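Cell division protein FtsZ 1 (Methanocaldococcus jannaschii, PDB 2VAP) binds GTP and probably hydrolyses it, polymerizing in a GTP-dependent manner into the ring thought to form at the future division site. Local coordinates at residues M124-C129 / L153-V158. Sequence-based numbering, arbitrary orientation.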
ATOM      1  N   MET A 124     -10.534  -8.153  -1.056  1.00 10.05           N
ATOM      2  CA  MET A 124      -9.274  -7.488  -1.363  1.00  8.66           C
ATOM      3  C   MET A 124      -8.276  -7.739  -0.239  1.00 11.40           C
ATOM      4  O   MET A 124      -8.625  -7.652   0.940  1.00 11.73           O
ATOM      5  CB  MET A 124      -9.508  -5.986  -1.537  1.00  9.74           C
ATOM      6  CG  MET A 124      -8.357  -5.229  -2.174  1.00 14.21           C
ATOM      7  SD  MET A 124      -8.755  -3.479  -2.340  1.00 14.17           S
ATOM      8  CE  MET A 124      -7.386  -2.911  -3.342  1.00 15.38           C
ATOM      9  N   VAL A 125      -7.041  -8.066  -0.608  1.00  7.85           N
ATOM     10  CA  VAL A 125      -5.976  -8.277   0.373  1.00 10.01           C
ATOM     11  C   VAL A 125      -4.775  -7.388   0.060  1.00 11.09           C
ATOM     12  O   VAL A 125      -4.247  -7.409  -1.055  1.00 10.48           O
ATOM     13  CB  VAL A 125      -5.529  -9.766   0.455  1.00  9.80           C
ATOM     14  CG1 VAL A 125      -4.372  -9.935   1.442  1.00 10.88           C
ATOM     15  CG2 VAL A 125      -6.691 -10.665   0.853  1.00 10.31           C
ATOM     16  N   PHE A 126      -4.366  -6.598   1.051  1.00 10.17           N
ATOM     17  CA  PHE A 126      -3.132  -5.825   0.974  1.00  8.48           C
ATOM     18  C   PHE A 126      -2.012  -6.601   1.657  1.00  8.79           C
ATOM     19  O   PHE A 126      -2.169  -7.058   2.791  1.00 13.32           O
ATOM     20  CB  PHE A 126      -3.302  -4.461   1.650  1.00 10.45           C
ATOM     21  CG  PHE A 126      -4.114  -3.478   0.853  1.00  9.98           C
ATOM     22  CD1 PHE A 126      -5.505  -3.508   0.892  1.00 10.33           C
ATOM     23  CD2 PHE A 126      -3.485  -2.508   0.079  1.00 13.91           C
ATOM     24  CE1 PHE A 126      -6.257  -2.595   0.159  1.00 13.40           C
ATOM     25  CE2 PHE A 126      -4.229  -1.588  -0.656  1.00 15.26           C
ATOM     26  CZ  PHE A 126      -5.616  -1.631  -0.614  1.00 15.66           C
ATOM     27  N   ILE A 127      -0.893  -6.760   0.958  1.00  8.71           N
ATOM     28  CA  ILE A 127       0.298  -7.379   1.538  1.00 10.90           C
ATOM     29  C   ILE A 127       1.386  -6.316   1.643  1.00 12.17           C
ATOM     30  O   ILE A 127       1.795  -5.733   0.636  1.00 11.46           O
ATOM     31  CB  ILE A 127       0.811  -8.590   0.706  1.00 11.39           C
ATOM     32  CG1 ILE A 127      -0.273  -9.663   0.566  1.00 12.00           C
ATOM     33  CG2 ILE A 127       2.056  -9.203   1.345  1.00 13.77           C
ATOM     34  CD1 ILE A 127      -1.081  -9.568  -0.707  1.00 15.59           C
ATOM     35  N   THR A 128       1.846  -6.063   2.864  1.00  9.03           N
ATOM     36  CA  THR A 128       2.840  -5.016   3.096  1.00  9.88           C
ATOM     37  C   THR A 128       4.047  -5.501   3.898  1.00 12.30           C
ATOM     38  O   THR A 128       3.913  -6.288   4.838  1.00 12.49           O
ATOM     39  CB  THR A 128       2.210  -3.741   3.733  1.00 12.93           C
ATOM     40  OG1 THR A 128       3.176  -2.681   3.747  1.00 13.56           O
ATOM     41  CG2 THR A 128       1.711  -4.000   5.159  1.00 13.91           C
ATOM     42  N   CYS A 129       5.225  -5.032   3.497  1.00 10.39           N
ATOM     43  CA  CYS A 129       6.477  -5.353   4.171  1.00 11.20           C
ATOM     44  C   CYS A 129       7.602  -4.472   3.648  1.00 12.46           C
ATOM     45  O   CYS A 129       7.454  -3.795   2.628  1.00 11.71           O
ATOM     46  CB  CYS A 129       6.844  -6.830   3.967  1.00 12.58           C
ATOM     47  SG  CYS A 129       7.375  -7.256   2.293  1.00 16.07           S
ATOM     48  N   LEU A 153      -8.779  -9.601  -4.830  1.00  9.37           N
ATOM     49  CA  LEU A 153      -7.951  -8.595  -5.486  1.00 10.00           C
ATOM     50  C   LEU A 153      -6.692  -8.433  -4.641  1.00 10.02           C
ATOM     51  O   LEU A 153      -6.762  -8.019  -3.482  1.00 12.32           O
ATOM     52  CB  LEU A 153      -8.701  -7.265  -5.620  1.00 12.51           C
ATOM     53  CG  LEU A 153      -7.962  -6.044  -6.188  1.00 10.08           C
ATOM     54  CD1 LEU A 153      -7.469  -6.273  -7.615  1.00 15.52           C
ATOM     55  CD2 LEU A 153      -8.855  -4.813  -6.126  1.00 12.08           C
ATOM     56  N   THR A 154      -5.551  -8.781  -5.227  1.00  9.84           N
ATOM     57  CA  THR A 154      -4.302  -8.918  -4.482  1.00  8.66           C
ATOM     58  C   THR A 154      -3.345  -7.764  -4.770  1.00  8.97           C
ATOM     59  O   THR A 154      -2.812  -7.641  -5.876  1.00 12.31           O
ATOM     60  CB  THR A 154      -3.638 -10.281  -4.790  1.00 12.40           C
ATOM     61  OG1 THR A 154      -4.585 -11.330  -4.556  1.00 14.11           O
ATOM     62  CG2 THR A 154      -2.411 -10.513  -3.921  1.00 12.37           C
ATOM     63  N   VAL A 155      -3.136  -6.921  -3.761  1.00  9.76           N
ATOM     64  CA  VAL A 155      -2.308  -5.723  -3.905  1.00  7.93           C
ATOM     65  C   VAL A 155      -1.164  -5.737  -2.896  1.00  9.29           C
ATOM     66  O   VAL A 155      -1.389  -5.885  -1.696  1.00 11.98           O
ATOM     67  CB  VAL A 155      -3.146  -4.425  -3.735  1.00 11.16           C
ATOM     68  CG1 VAL A 155      -2.262  -3.182  -3.820  1.00  8.96           C
ATOM     69  CG2 VAL A 155      -4.257  -4.357  -4.780  1.00 10.51           C
ATOM     70  N   ALA A 156       0.061  -5.590  -3.391  1.00  7.09           N
ATOM     71  CA  ALA A 156       1.220  -5.465  -2.517  1.00 10.27           C
ATOM     72  C   ALA A 156       1.656  -4.009  -2.428  1.00 10.68           C
ATOM     73  O   ALA A 156       1.669  -3.296  -3.431  1.00 12.74           O
ATOM     74  CB  ALA A 156       2.362  -6.338  -3.009  1.00 13.06           C
ATOM     75  N   VAL A 157       1.982  -3.572  -1.215  1.00  8.87           N
ATOM     76  CA  VAL A 157       2.561  -2.250  -0.990  1.00  8.14           C
ATOM     77  C   VAL A 157       3.851  -2.471  -0.214  1.00  9.91           C
ATOM     78  O   VAL A 157       3.828  -2.743   0.988  1.00 10.35           O
ATOM     79  CB  VAL A 157       1.610  -1.300  -0.216  1.00  8.65           C
ATOM     80  CG1 VAL A 157       2.234   0.087  -0.079  1.00 11.06           C
ATOM     81  CG2 VAL A 157       0.254  -1.201  -0.911  1.00 11.98           C
ATOM     82  N   VAL A 158       4.973  -2.377  -0.920  1.00  8.83           N
ATOM     83  CA  VAL A 158       6.267  -2.773  -0.368  1.00  8.33           C
ATOM     84  C   VAL A 158       7.341  -1.715  -0.594  1.00 11.63           C
ATOM     85  O   VAL A 158       7.257  -0.922  -1.536  1.00 12.96           O
ATOM     86  CB  VAL A 158       6.753  -4.133  -0.954  1.00  9.96           C
ATOM     87  CG1 VAL A 158       5.850  -5.276  -0.499  1.00 10.71           C
ATOM     88  CG2 VAL A 158       6.831  -4.080  -2.482  1.00 15.34           C
TER
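M124 reaches across to L153 and V155 on one face of a parallel pair of strands. Its chain runs fully extended, with CG anti to the backbone N (chi1 -166°), which carries the terminal methyl over the neighbouring strand: CE lies 3.7 Å from L153 CD2 and equally near V155 CG2. The M124 and L153 side chains run alongside each other, whereas V155 is met obliquely. An alanine at M124 would probably open a gap between the V155 and L153 methyls and helix 204-227, where I226 also touches this side chain. Further along the same face, the F126 ring has V155 CB over one face and V157 CG2 near its plane at the edge, 4.1 Å from CD2; L222 and V223 of helix 204-227 also touch this ring.

The backbone register follows from four bonds in which V125 and I127 each use both N-H and C=O; the straightest, V155 N to V125 O, has an N-H...O angle of 175°. The two short segments run parallel, their axes 20° apart; strand 124-130, helix 135-149 and strand 153-160 make a beta-alpha-beta unit in the Rossmann-like parallel sheet of the tubulin/FtsZ GTPase domain. That helix covers the other face, touching V125, I127, C129 and T154. There I127 CD1 comes to 3.6 Å from T154 CG2, while T154 OG1 turns to S147 of the helix and the carbonyl of A152.

Toward the nucleotide end, T128 OG1, anti to its backbone N, donates to V157 O at 2.8 Å. On the helix-covered face C129 SG packs against V158 CG1 at 3.7 Å, and the C129 side chain lies about 6 Å from the bound GDP.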